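PDB 3OF7: guanine nucleotide exchange factor SRM1 from Saccharomyces cerevisiae, which promotes the exchange of GDP for GTP on the GTPases GSP1 and GSP2, binds chromatin and controls RNA metabolism and nuclear transport. Local coordinates for residues N312-S317 / L328-D333; N351-T356 / L369-N374; F379-A384 / I435-G440; T174-E179 / G212-L217. All blocks are in the same frame, centred on the assembly; numbering follows the deposited sequence.

Contact 1 (N312-S317 / L328-D333); sequences NVVIRS and LSQDGD
Leu328 meets Ser317 and Arg316 where strands 315-317 and 328-329 pair antiparallel. Its N-H bonds to Ser317 O at 2.8 Å. Its own carbonyl oxygen accepts two N-H groups: Arg316 N lies 2.8 Å from Leu328 O, and Ser317 N reaches the same oxygen over a longer 3.3 Å. The side chain packs CD2 against Ser317 OG.

Ser329 comes next, opposite Ile315 in a non-hydrogen-bonded pair. Its CB sits 3.8 Å from Val313 CG2 and also covers the carbonyl oxygen of Val314, which Ser329 CA touches through a CH...O contact. Ser329 OG turns the other way, accepting the N-H of Asp333.

Gln330 N donates to Val314 O at 2.7 Å. Its CG lies 3.7 Å from Val314 CG1. A turn about CB-CG (chi2 -62°) bends the chain and places CD against Arg316 CB and CG; the two side chains cross at about a right angle, and Gln330 OE1 takes a weak bond of 3.5 Å from Arg316 NH1. The firmer polar partner of that guanidinium is Lys380 O, which accepts from NE.

A type I turn, Ser329 to Gly332, then carries the chain onward. With Arg316 and Ser317 both facing Leu328, this is a classic beta bulge at the open end of a beta hairpin, the first two strands of a propeller blade.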
loop_
_atom_site.group_PDB
_atom_site.type_symbol
_atom_site.label_atom_id
_atom_site.label_comp_id
_atom_site.label_asym_id
_atom_site.label_seq_id
_atom_site.Cartn_x
_atom_site.Cartn_y
_atom_site.Cartn_z
ATOM N N ASN A 312 25.557 -3.919 -3.468
ATOM C CA ASN A 312 25.542 -3.000 -2.330
ATOM C C ASN A 312 24.207 -2.929 -1.570
ATOM O O ASN A 312 24.194 -2.776 -0.343
ATOM C CB ASN A 312 25.949 -1.595 -2.800
ATOM C CG ASN A 312 26.077 -0.605 -1.657
ATOM N N VAL A 313 23.098 -3.056 -2.299
ATOM C CA VAL A 313 21.775 -2.651 -1.787
ATOM C C VAL A 313 21.011 -3.702 -0.966
ATOM O O VAL A 313 20.661 -4.781 -1.456
ATOM C CB VAL A 313 20.885 -1.967 -2.904
ATOM C CG1 VAL A 313 21.223 -2.479 -4.284
ATOM C CG2 VAL A 313 19.390 -2.110 -2.628
ATOM N N VAL A 314 20.770 -3.355 0.294
ATOM C CA VAL A 314 19.930 -4.142 1.191
ATOM C C VAL A 314 18.519 -3.542 1.157
ATOM O O VAL A 314 18.346 -2.343 1.370
ATOM C CB VAL A 314 20.497 -4.134 2.641
ATOM C CG1 VAL A 314 19.621 -4.943 3.592
ATOM C CG2 VAL A 314 21.930 -4.676 2.660
ATOM N N ILE A 315 17.526 -4.384 0.881
ATOM C CA ILE A 315 16.129 -3.948 0.745
ATOM C C ILE A 315 15.492 -3.655 2.101
ATOM O O ILE A 315 15.523 -4.491 3.010
ATOM C CB ILE A 315 15.256 -5.003 -0.007
ATOM C CG1 ILE A 315 15.901 -5.460 -1.330
ATOM C CG2 ILE A 315 13.808 -4.504 -0.193
ATOM C CD1 ILE A 315 16.266 -4.359 -2.324
ATOM N N ARG A 316 14.918 -2.464 2.230
ATOM C CA ARG A 316 14.186 -2.094 3.431
ATOM C C ARG A 316 12.688 -2.335 3.237
ATOM O O ARG A 316 12.044 -3.007 4.047
ATOM C CB ARG A 316 14.467 -0.634 3.776
ATOM C CG ARG A 316 13.735 -0.079 4.990
ATOM C CD ARG A 316 14.389 1.246 5.332
ATOM N NE ARG A 316 13.617 2.116 6.214
ATOM C CZ ARG A 316 13.608 2.032 7.541
ATOM N NH1 ARG A 316 14.303 1.081 8.160
ATOM N NH2 ARG A 316 12.893 2.894 8.250
ATOM N N SER A 317 12.137 -1.802 2.149
ATOM C CA SER A 317 10.712 -1.947 1.874
ATOM C C SER A 317 10.418 -1.668 0.411
ATOM O O SER A 317 11.253 -1.129 -0.319
ATOM C CB SER A 317 9.889 -1.004 2.760
ATOM O OG SER A 317 10.230 0.345 2.504
ATOM N N LEU A 328 12.961 0.571 -1.822
ATOM C CA LEU A 328 13.737 1.397 -0.909
ATOM C C LEU A 328 14.838 0.595 -0.210
ATOM O O LEU A 328 14.568 -0.446 0.385
ATOM C CB LEU A 328 12.817 2.043 0.124
ATOM C CG LEU A 328 13.452 2.982 1.150
ATOM C CD1 LEU A 328 14.073 4.191 0.456
ATOM C CD2 LEU A 328 12.389 3.423 2.158
ATOM N N SER A 329 16.072 1.096 -0.286
ATOM C CA SER A 329 17.200 0.432 0.370
ATOM C C SER A 329 17.290 0.853 1.832
ATOM O O SER A 329 16.739 1.879 2.221
ATOM C CB SER A 329 18.514 0.759 -0.334
ATOM O OG SER A 329 18.904 2.094 -0.078
ATOM N N GLN A 330 18.008 0.066 2.630
ATOM C CA GLN A 330 18.296 0.422 4.023
ATOM C C GLN A 330 19.038 1.753 4.182
ATOM O O GLN A 330 18.849 2.444 5.180
ATOM C CB GLN A 330 19.073 -0.699 4.732
ATOM C CG GLN A 330 18.215 -1.874 5.191
ATOM C CD GLN A 330 17.158 -1.497 6.224
ATOM O OE1 GLN A 330 17.140 -0.382 6.750
ATOM N NE2 GLN A 330 16.268 -2.434 6.515
ATOM N N ASP A 331 19.873 2.100 3.202
ATOM C CA ASP A 331 20.606 3.376 3.189
ATOM C C ASP A 331 19.739 4.573 2.782
ATOM O O ASP A 331 20.181 5.724 2.877
ATOM C CB ASP A 331 21.811 3.296 2.236
ATOM C CG ASP A 331 22.899 2.360 2.732
ATOM O OD1 ASP A 331 22.830 1.899 3.895
ATOM O OD2 ASP A 331 23.831 2.087 1.947
ATOM N N GLY A 332 18.527 4.307 2.296
ATOM C CA GLY A 332 17.601 5.378 1.928
ATOM C C GLY A 332 17.541 5.751 0.455
ATOM O O GLY A 332 16.969 6.781 0.101
ATOM N N ASP A 333 18.123 4.923 -0.406
ATOM C CA ASP A 333 18.061 5.160 -1.848
ATOM C C ASP A 333 16.800 4.523 -2.402
ATOM O O ASP A 333 16.382 3.460 -1.940
ATOM C CB ASP A 333 19.272 4.571 -2.564
ATOM C CG ASP A 333 20.575 5.269 -2.205
ATOM O OD1 ASP A 333 20.579 6.497 -1.957
ATOM O OD2 ASP A 333 21.612 4.575 -2.197
#

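Contact 2 (N351-T356 / L369-N374); sequences NLPEYT and LPTKLN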
loop_
_atom_site.group_PDB
_atom_site.type_symbol
_atom_site.label_atom_id
_atom_site.label_comp_id
_atom_site.label_asym_id
_atom_site.label_seq_id
_atom_site.Cartn_x
_atom_site.Cartn_y
_atom_site.Cartn_z
ATOM N N ASN A 351 17.256 12.729 -17.630
ATOM C CA ASN A 351 18.047 11.709 -16.936
ATOM C C ASN A 351 17.529 10.279 -17.154
ATOM O O ASN A 351 17.989 9.333 -16.503
ATOM C CB ASN A 351 18.148 12.024 -15.434
ATOM C CG ASN A 351 18.941 13.299 -15.149
ATOM O OD1 ASN A 351 19.994 13.539 -15.745
ATOM N ND2 ASN A 351 18.440 14.115 -14.229
ATOM N N LEU A 352 16.575 10.124 -18.069
ATOM C CA LEU A 352 16.077 8.802 -18.438
ATOM C C LEU A 352 17.217 7.935 -18.981
ATOM O O LEU A 352 17.980 8.377 -19.848
ATOM C CB LEU A 352 14.940 8.907 -19.465
ATOM C CG LEU A 352 13.633 9.552 -18.993
ATOM C CD1 LEU A 352 12.734 9.883 -20.176
ATOM C CD2 LEU A 352 12.906 8.661 -17.988
ATOM N N PRO A 353 17.345 6.703 -18.462
ATOM C CA PRO A 353 18.410 5.787 -18.873
ATOM C C PRO A 353 18.215 5.272 -20.298
ATOM O O PRO A 353 17.129 5.431 -20.872
ATOM C CB PRO A 353 18.296 4.644 -17.862
ATOM C CG PRO A 353 16.890 4.688 -17.388
ATOM C CD PRO A 353 16.503 6.131 -17.396
ATOM N N GLU A 354 19.268 4.676 -20.865
ATOM C CA GLU A 354 19.241 4.195 -22.247
ATOM C C GLU A 354 18.302 3.001 -22.457
ATOM O O GLU A 354 17.844 2.762 -23.578
ATOM C CB GLU A 354 20.659 3.853 -22.733
ATOM C CG GLU A 354 21.462 5.064 -23.228
ATOM C CD GLU A 354 22.713 4.676 -24.015
ATOM O OE1 GLU A 354 22.861 3.484 -24.379
ATOM O OE2 GLU A 354 23.546 5.576 -24.276
ATOM N N TYR A 355 18.005 2.268 -21.389
ATOM C CA TYR A 355 17.073 1.135 -21.463
ATOM C C TYR A 355 15.600 1.553 -21.301
ATOM O O TYR A 355 14.720 0.699 -21.207
ATOM C CB TYR A 355 17.439 0.032 -20.457
ATOM C CG TYR A 355 17.618 0.520 -19.036
ATOM C CD1 TYR A 355 18.878 0.891 -18.569
ATOM C CD2 TYR A 355 16.532 0.616 -18.159
ATOM C CE1 TYR A 355 19.058 1.354 -17.267
ATOM C CE2 TYR A 355 16.699 1.079 -16.844
ATOM C CZ TYR A 355 17.968 1.443 -16.407
ATOM O OH TYR A 355 18.169 1.904 -15.121
ATOM N N THR A 356 15.344 2.858 -21.267
ATOM C CA THR A 356 13.975 3.382 -21.263
ATOM C C THR A 356 13.255 2.832 -22.496
ATOM O O THR A 356 13.800 2.880 -23.606
ATOM C CB THR A 356 13.958 4.931 -21.291
ATOM O OG1 THR A 356 14.550 5.444 -20.089
ATOM C CG2 THR A 356 12.543 5.474 -21.401
ATOM N N LEU A 369 13.837 -1.479 -15.767
ATOM C CA LEU A 369 14.776 -1.974 -14.758
ATOM C C LEU A 369 14.794 -0.997 -13.595
ATOM O O LEU A 369 14.673 0.206 -13.815
ATOM C CB LEU A 369 16.194 -2.088 -15.328
ATOM C CG LEU A 369 16.484 -2.972 -16.537
ATOM C CD1 LEU A 369 17.962 -2.797 -16.918
ATOM C CD2 LEU A 369 16.137 -4.438 -16.280
ATOM N N PRO A 370 14.946 -1.506 -12.355
ATOM C CA PRO A 370 15.021 -0.637 -11.180
ATOM C C PRO A 370 16.118 0.398 -11.379
ATOM O O PRO A 370 17.254 0.036 -11.698
ATOM C CB PRO A 370 15.396 -1.602 -10.050
ATOM C CG PRO A 370 14.923 -2.909 -10.496
ATOM C CD PRO A 370 15.037 -2.932 -11.990
ATOM N N THR A 371 15.767 1.669 -11.218
ATOM C CA THR A 371 16.666 2.775 -11.527
ATOM C C THR A 371 16.711 3.719 -10.331
ATOM O O THR A 371 15.675 4.190 -9.862
ATOM C CB THR A 371 16.217 3.514 -12.813
ATOM O OG1 THR A 371 16.074 2.564 -13.877
ATOM C CG2 THR A 371 17.222 4.595 -13.228
ATOM N N LYS A 372 17.916 3.983 -9.833
ATOM C CA LYS A 372 18.083 4.832 -8.654
ATOM C C LYS A 372 17.694 6.275 -8.949
ATOM O O LYS A 372 18.096 6.834 -9.968
ATOM C CB LYS A 372 19.525 4.761 -8.118
ATOM C CG LYS A 372 19.761 5.613 -6.865
ATOM C CD LYS A 372 21.016 5.198 -6.090
ATOM C CE LYS A 372 22.258 5.953 -6.536
ATOM N NZ LYS A 372 23.436 5.660 -5.634
ATOM N N LEU A 373 16.891 6.867 -8.063
ATOM C CA LEU A 373 16.517 8.268 -8.190
ATOM C C LEU A 373 17.638 9.157 -7.668
ATOM O O LEU A 373 18.236 8.872 -6.629
ATOM C CB LEU A 373 15.209 8.574 -7.447
ATOM C CG LEU A 373 13.915 7.897 -7.894
ATOM C CD1 LEU A 373 12.709 8.609 -7.279
ATOM C CD2 LEU A 373 13.795 7.894 -9.408
ATOM N N ASN A 374 17.905 10.232 -8.396
ATOM C CA ASN A 374 18.958 11.170 -8.034
ATOM C C ASN A 374 18.376 12.516 -7.667
ATOM O O ASN A 374 17.215 12.799 -7.979
ATOM C CB ASN A 374 19.963 11.297 -9.180
ATOM C CG ASN A 374 20.760 10.024 -9.391
ATOM O OD1 ASN A 374 20.845 9.510 -10.505
ATOM N ND2 ASN A 374 21.339 9.501 -8.314
#
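Tyr355 carries this contact, reaching from a loop to Leu369 and Thr371. The polar part links two hydroxyls and a carbonyl. Tyr355 OH and Thr371 OG1 meet tip to tip, 2.5 Å apart, a very short approach for a hydrogen bond, and the phenol proton has another acceptor in range; the threonine oxygen lies in the plane of the ring at its edge. Thr371 OG1 in turn donates to Leu369 O, two residues earlier, at 2.7 Å and from 36° above the carbonyl plane. This bond fixes the threonine hydroxyl beside the phenol.

The apolar part sandwiches the ring. Leu369 CD1 stands over its centre in a CH-pi contact, 3.9 Å from the ring centroid, while Leu369 CB approaches the rim at Tyr355 CE2, 3.5 Å away. On the opposite face Pro353 CB lies over the rim, and Pro353 CG extends to Thr371 CG2 at 4.2 Å. Tyr355 CG lies between the backbone N and the carbonyl carbon (chi1 52°), which directs the ring into this place. An alanine in place of Tyr355 would probably leave Thr371 OG1 without its phenolic mate and open a gap between Pro353 and Leu369.

Tyr355 sits within a type I turn, Pro353 to Thr356, in which Thr356 N and OG1 both bond to Pro353 O.

Thr371 also pairs through its backbone with Ser336. The contact therefore lays the long connection after strand 334-337 against strand 370-372, the fourth and outermost strand of a four-stranded beta-propeller blade.

Contact 3 (F379-A384 / I435-G440); sequences FKSVAA and ILVGCG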
loop_
_atom_site.group_PDB
_atom_site.type_symbol
_atom_site.label_atom_id
_atom_site.label_comp_id
_atom_site.label_asym_id
_atom_site.label_seq_id
_atom_site.Cartn_x
_atom_site.Cartn_y
_atom_site.Cartn_z
ATOM N N PHE A 379 15.324 8.574 1.838
ATOM C CA PHE A 379 13.971 8.262 2.311
ATOM C C PHE A 379 13.957 7.149 3.344
ATOM O O PHE A 379 14.774 6.238 3.290
ATOM C CB PHE A 379 13.040 7.890 1.155
ATOM C CG PHE A 379 12.843 8.995 0.152
ATOM C CD1 PHE A 379 13.279 8.842 -1.160
ATOM C CD2 PHE A 379 12.215 10.186 0.518
ATOM C CE1 PHE A 379 13.091 9.870 -2.105
ATOM C CE2 PHE A 379 12.021 11.209 -0.415
ATOM C CZ PHE A 379 12.460 11.048 -1.727
ATOM N N LYS A 380 13.003 7.215 4.266
ATOM C CA LYS A 380 12.854 6.177 5.278
ATOM C C LYS A 380 11.616 5.286 5.083
ATOM O O LYS A 380 11.574 4.174 5.593
ATOM C CB LYS A 380 12.932 6.760 6.701
ATOM C CG LYS A 380 11.873 7.806 7.039
ATOM C CD LYS A 380 11.990 8.220 8.505
ATOM C CE LYS A 380 10.878 9.166 8.913
ATOM N NZ LYS A 380 10.807 9.336 10.418
ATOM N N SER A 381 10.613 5.779 4.351
ATOM C CA SER A 381 9.451 4.964 3.969
ATOM C C SER A 381 8.853 5.478 2.664
ATOM O O SER A 381 9.100 6.614 2.264
ATOM C CB SER A 381 8.375 4.940 5.070
ATOM O OG SER A 381 7.729 6.204 5.200
ATOM N N VAL A 382 8.069 4.634 2.006
ATOM C CA VAL A 382 7.484 4.971 0.712
ATOM C C VAL A 382 6.107 4.310 0.598
ATOM O O VAL A 382 5.874 3.251 1.173
ATOM C CB VAL A 382 8.447 4.558 -0.447
ATOM C CG1 VAL A 382 8.695 3.042 -0.473
ATOM C CG2 VAL A 382 7.963 5.062 -1.804
ATOM N N ALA A 383 5.199 4.960 -0.132
ATOM C CA ALA A 383 3.890 4.401 -0.421
ATOM C C ALA A 383 3.529 4.748 -1.857
ATOM O O ALA A 383 3.995 5.748 -2.394
ATOM C CB ALA A 383 2.854 4.954 0.530
ATOM N N ALA A 384 2.687 3.921 -2.463
ATOM C CA ALA A 384 2.278 4.113 -3.851
ATOM C C ALA A 384 0.799 3.837 -3.983
ATOM O O ALA A 384 0.293 2.862 -3.403
ATOM C CB ALA A 384 3.070 3.188 -4.764
ATOM N N ILE A 435 5.318 10.222 9.932
ATOM C CA ILE A 435 5.761 8.895 10.387
ATOM C C ILE A 435 5.286 7.790 9.434
ATOM O O ILE A 435 6.067 6.894 9.069
ATOM C CB ILE A 435 5.273 8.604 11.842
ATOM C CG1 ILE A 435 5.653 9.734 12.814
ATOM C CG2 ILE A 435 5.802 7.250 12.364
ATOM C CD1 ILE A 435 7.140 9.979 12.934
ATOM N N LEU A 436 4.017 7.858 9.031
ATOM C CA LEU A 436 3.422 6.835 8.167
ATOM C C LEU A 436 2.756 7.480 6.960
ATOM O O LEU A 436 2.217 8.577 7.065
ATOM C CB LEU A 436 2.389 6.005 8.943
ATOM C CG LEU A 436 2.843 5.197 10.169
ATOM C CD1 LEU A 436 1.620 4.591 10.880
ATOM C CD2 LEU A 436 3.847 4.098 9.821
ATOM N N VAL A 437 2.814 6.809 5.812
ATOM C CA VAL A 437 2.103 7.259 4.619
ATOM C C VAL A 437 1.456 6.073 3.924
ATOM O O VAL A 437 1.953 4.957 4.028
ATOM C CB VAL A 437 3.024 7.975 3.599
ATOM C CG1 VAL A 437 3.423 9.355 4.110
ATOM C CG2 VAL A 437 4.253 7.128 3.264
ATOM N N GLY A 438 0.356 6.332 3.223
ATOM C CA GLY A 438 -0.350 5.303 2.448
ATOM C C GLY A 438 -1.081 5.988 1.314
ATOM O O GLY A 438 -1.380 7.181 1.399
ATOM N N CYS A 439 -1.359 5.250 0.246
ATOM C CA CYS A 439 -1.975 5.842 -0.947
ATOM C C CYS A 439 -2.996 4.890 -1.530
ATOM O O CYS A 439 -2.821 3.669 -1.459
ATOM C CB CYS A 439 -0.917 6.126 -2.020
ATOM S SG CYS A 439 0.442 7.198 -1.523
ATOM N N GLY A 440 -4.057 5.458 -2.093
ATOM C CA GLY A 440 -5.114 4.684 -2.744
ATOM C C GLY A 440 -5.223 5.054 -4.204
ATOM O O GLY A 440 -4.258 5.564 -4.805
HETATM O O HOH W 1 4.913 4.803 5.940
HETATM O O HOH W 2 8.553 7.018 7.702
HETATM O O HOH W 3 4.813 2.989 3.968
#
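Ser381 OG sits between its backbone N and carbonyl carbon (chi1 70°), and Val437 CG2 takes the matching position on its own residue, which brings the two within 4.1 Å of each other. Cys439 SG is anti to its carbonyl carbon (chi1 -57°) and lies 3.9 Å from Ala383 CB. That methyl group is the hub of the apolar packing: it also touches Val437 CG2 at 3.8 Å, and it rests against Val437 O and Gly438 CA in between. Further along, Cys439 CB packs on the carbonyl group of Ala384.

Strands 381-384 and 435-439 run nearly parallel, 16° apart, with their axes 5.3 Å from each other at the closest, yet no hydrogen bond joins them directly. They are edge strands of two separate antiparallel sheets, paired to strands 388-393 and 443-450 respectively. This is how neighbouring blades of a beta-propeller meet around its central axis, innermost strand beside innermost strand.

Water fills in for the missing strand-to-strand bonds. Ser381 OG is bonded to two waters: one lies 2.8 Å from that OG and donates to Ile435 O, and the other accepts from Val437 N. A third donates to Val382 O at 3.0 Å and, weakly, to Val437 O. Val392 of the adjoining strand covers both Ser381 and Val437. At the Ile435 end the extended chain of Lys380 brings its NZ to 4.5 Å from Ile435 CD1, a loose contact at the start of the strands.

Contact 4 (T174-E179 / G212-L217); sequences TFRCNE and GKDHIL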
loop_
_atom_site.group_PDB
_atom_site.type_symbol
_atom_site.label_atom_id
_atom_site.label_comp_id
_atom_site.label_asym_id
_atom_site.label_seq_id
_atom_site.Cartn_x
_atom_site.Cartn_y
_atom_site.Cartn_z
ATOM N N THR A 174 -14.875 -8.200 -0.564
ATOM C CA THR A 174 -14.917 -9.143 -1.688
ATOM C C THR A 174 -13.728 -8.924 -2.615
ATOM O O THR A 174 -12.980 -7.955 -2.443
ATOM C CB THR A 174 -16.247 -9.028 -2.496
ATOM O OG1 THR A 174 -16.418 -10.195 -3.315
ATOM C CG2 THR A 174 -16.255 -7.781 -3.399
ATOM N N PHE A 175 -13.541 -9.827 -3.574
ATOM C CA PHE A 175 -12.613 -9.590 -4.675
ATOM C C PHE A 175 -13.380 -9.397 -5.970
ATOM O O PHE A 175 -14.253 -10.205 -6.326
ATOM C CB PHE A 175 -11.615 -10.743 -4.847
ATOM C CG PHE A 175 -10.873 -11.095 -3.594
ATOM C CD1 PHE A 175 -11.232 -12.217 -2.850
ATOM C CD2 PHE A 175 -9.820 -10.304 -3.148
ATOM C CE1 PHE A 175 -10.539 -12.553 -1.668
ATOM C CE2 PHE A 175 -9.121 -10.632 -1.974
ATOM C CZ PHE A 175 -9.490 -11.763 -1.232
ATOM N N ARG A 176 -13.049 -8.318 -6.672
ATOM C CA ARG A 176 -13.522 -8.129 -8.027
ATOM C C ARG A 176 -12.535 -8.710 -9.033
ATOM O O ARG A 176 -11.440 -9.148 -8.685
ATOM C CB ARG A 176 -13.765 -6.642 -8.314
ATOM C CG ARG A 176 -15.010 -6.077 -7.655
ATOM C CD ARG A 176 -15.199 -4.618 -8.049
ATOM N NE ARG A 176 -16.276 -3.986 -7.294
ATOM C CZ ARG A 176 -17.558 -3.999 -7.650
ATOM N NH1 ARG A 176 -17.943 -4.608 -8.766
ATOM N NH2 ARG A 176 -18.456 -3.398 -6.881
ATOM N N CYS A 177 -12.958 -8.728 -10.288
ATOM C CA CYS A 177 -12.130 -9.123 -11.406
ATOM C C CYS A 177 -12.468 -8.174 -12.561
ATOM O O CYS A 177 -13.263 -7.243 -12.393
ATOM C CB CYS A 177 -12.429 -10.574 -11.781
ATOM S SG CYS A 177 -14.161 -10.852 -12.167
ATOM N N ASN A 178 -11.884 -8.417 -13.731
ATOM C CA ASN A 178 -12.038 -7.513 -14.880
ATOM C C ASN A 178 -13.488 -7.133 -15.204
ATOM O O ASN A 178 -13.754 -6.011 -15.653
ATOM C CB ASN A 178 -11.363 -8.107 -16.132
ATOM C CG ASN A 178 -9.855 -8.273 -15.973
ATOM O OD1 ASN A 178 -9.247 -7.724 -15.055
ATOM N ND2 ASN A 178 -9.247 -9.042 -16.877
ATOM N N GLU A 179 -14.418 -8.054 -14.953
ATOM C CA GLU A 179 -15.799 -7.924 -15.440
ATOM C C GLU A 179 -16.880 -7.775 -14.362
ATOM O O GLU A 179 -18.037 -7.468 -14.680
ATOM C CB GLU A 179 -16.155 -9.070 -16.407
ATOM C CG GLU A 179 -15.710 -10.467 -15.968
ATOM C CD GLU A 179 -14.285 -10.805 -16.393
ATOM O OE1 GLU A 179 -13.992 -10.782 -17.610
ATOM O OE2 GLU A 179 -13.457 -11.101 -15.506
ATOM N N GLY A 212 -3.060 -6.321 -2.717
ATOM C CA GLY A 212 -3.019 -5.788 -4.077
ATOM C C GLY A 212 -4.304 -5.057 -4.386
ATOM O O GLY A 212 -4.921 -4.470 -3.498
ATOM N N LYS A 213 -4.725 -5.115 -5.647
ATOM C CA LYS A 213 -5.995 -4.522 -6.064
ATOM C C LYS A 213 -7.162 -5.456 -5.744
ATOM O O LYS A 213 -8.129 -5.053 -5.106
ATOM C CB LYS A 213 -5.975 -4.203 -7.560
ATOM C CG LYS A 213 -7.297 -3.682 -8.114
ATOM C CD LYS A 213 -7.264 -3.612 -9.639
ATOM C CE LYS A 213 -8.577 -3.083 -10.194
ATOM N NZ LYS A 213 -8.752 -1.619 -9.959
ATOM N N ASP A 214 -7.071 -6.700 -6.204
ATOM C CA ASP A 214 -8.118 -7.695 -5.937
ATOM C C ASP A 214 -7.532 -9.062 -5.578
ATOM O O ASP A 214 -8.070 -10.117 -5.947
ATOM C CB ASP A 214 -9.111 -7.782 -7.109
ATOM C CG ASP A 214 -10.145 -6.664 -7.083
ATOM O OD1 ASP A 214 -10.891 -6.548 -6.086
ATOM O OD2 ASP A 214 -10.223 -5.908 -8.082
ATOM N N HIS A 215 -6.422 -9.017 -4.851
ATOM C CA HIS A 215 -5.807 -10.191 -4.261
ATOM C C HIS A 215 -5.046 -9.722 -3.033
ATOM O O HIS A 215 -4.748 -8.529 -2.889
ATOM C CB HIS A 215 -4.820 -10.839 -5.238
ATOM C CG HIS A 215 -3.592 -10.018 -5.465
ATOM N ND1 HIS A 215 -2.425 -10.206 -4.753
ATOM C CD2 HIS A 215 -3.364 -8.973 -6.293
ATOM C CE1 HIS A 215 -1.525 -9.325 -5.149
ATOM N NE2 HIS A 215 -2.071 -8.565 -6.082
ATOM N N ILE A 216 -4.703 -10.666 -2.170
ATOM C CA ILE A 216 -3.878 -10.378 -1.014
ATOM C C ILE A 216 -2.883 -11.529 -0.834
ATOM O O ILE A 216 -3.211 -12.698 -1.098
ATOM C CB ILE A 216 -4.759 -10.099 0.255
ATOM C CG1 ILE A 216 -3.888 -9.774 1.487
ATOM C CG2 ILE A 216 -5.742 -11.261 0.510
ATOM C CD1 ILE A 216 -4.692 -9.260 2.685
ATOM N N LEU A 217 -1.664 -11.180 -0.430
ATOM C CA LEU A 217 -0.618 -12.152 -0.117
ATOM C C LEU A 217 -0.450 -12.245 1.398
ATOM O O LEU A 217 -0.676 -11.269 2.106
ATOM C CB LEU A 217 0.705 -11.733 -0.748
ATOM C CG LEU A 217 0.781 -11.465 -2.256
ATOM C CD1 LEU A 217 2.182 -11.100 -2.609
ATOM C CD2 LEU A 217 0.349 -12.701 -3.042
HETATM O O HOH W 4 -10.617 -6.742 -3.290
#
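The two backbones come closest at Phe175 and Asp214, whose CA atoms are 5.0 Å apart, without forming a strand ladder. Asp214 bridges the gap with its side chain instead. OD1 accepts the N-H of Arg176 at 2.9 Å, with an N-H...O angle of 155°; the amide comes from above the carboxylate plane, 76° out of it. A water molecule donates to the same Asp214 OD1 at 2.8 Å and to Thr174 O, so a second link joins the segments two residues earlier. Asp214 CB also lies 3.1 Å from Arg176 O, a tight approach.

Phe175 packs beside this polar site. Its CD2 lies 3.3 Å from Asp214 O, approached obliquely. With CG anti to the carbonyl carbon (chi1 -53°), the ring is set beside that oxygen, and the side chains of Phe175 and Ile216 cross at about a right angle, with Ile216 CG2 at the ring edge, 4.2 Å from CZ. Trp228 meets the same ring edge-to-face.

An alanine in place of Asp214 would probably leave the Arg176 amide and the water without their shared acceptor.

Although Arg176 and Asp214 carry opposite charges, Arg176 NE is 6.1 Å from OD1, and only the CB of the arginine side chain comes up to the carboxylate. Asp214 thus acts here as an acceptor for backbone and water, a buried polar tie between two successive blades rather than an ion pair.

Along the chain the order is contact 4, contact 1, contact 2, contact 3, and none overlaps the next. Contacts 1 and 2 share one blade: contact 1 lies at the open end of the hairpin of its first two strands, and contact 2, its centre about 17 Å away, packs a loop on its fourth, with Asp333 packing on Lys372. Contact 3 lies nearest the centre of the molecule, between the next blade and the last. It touches contact 1, centres about 15 Å apart, through Lys380 and Phe379. Contact 4 joins two earlier, adjacent blades on the opposite side of the chain's centre from contact 1, about 29 Å away between centres. Together they sample the blades and seams of the seven-bladed ring.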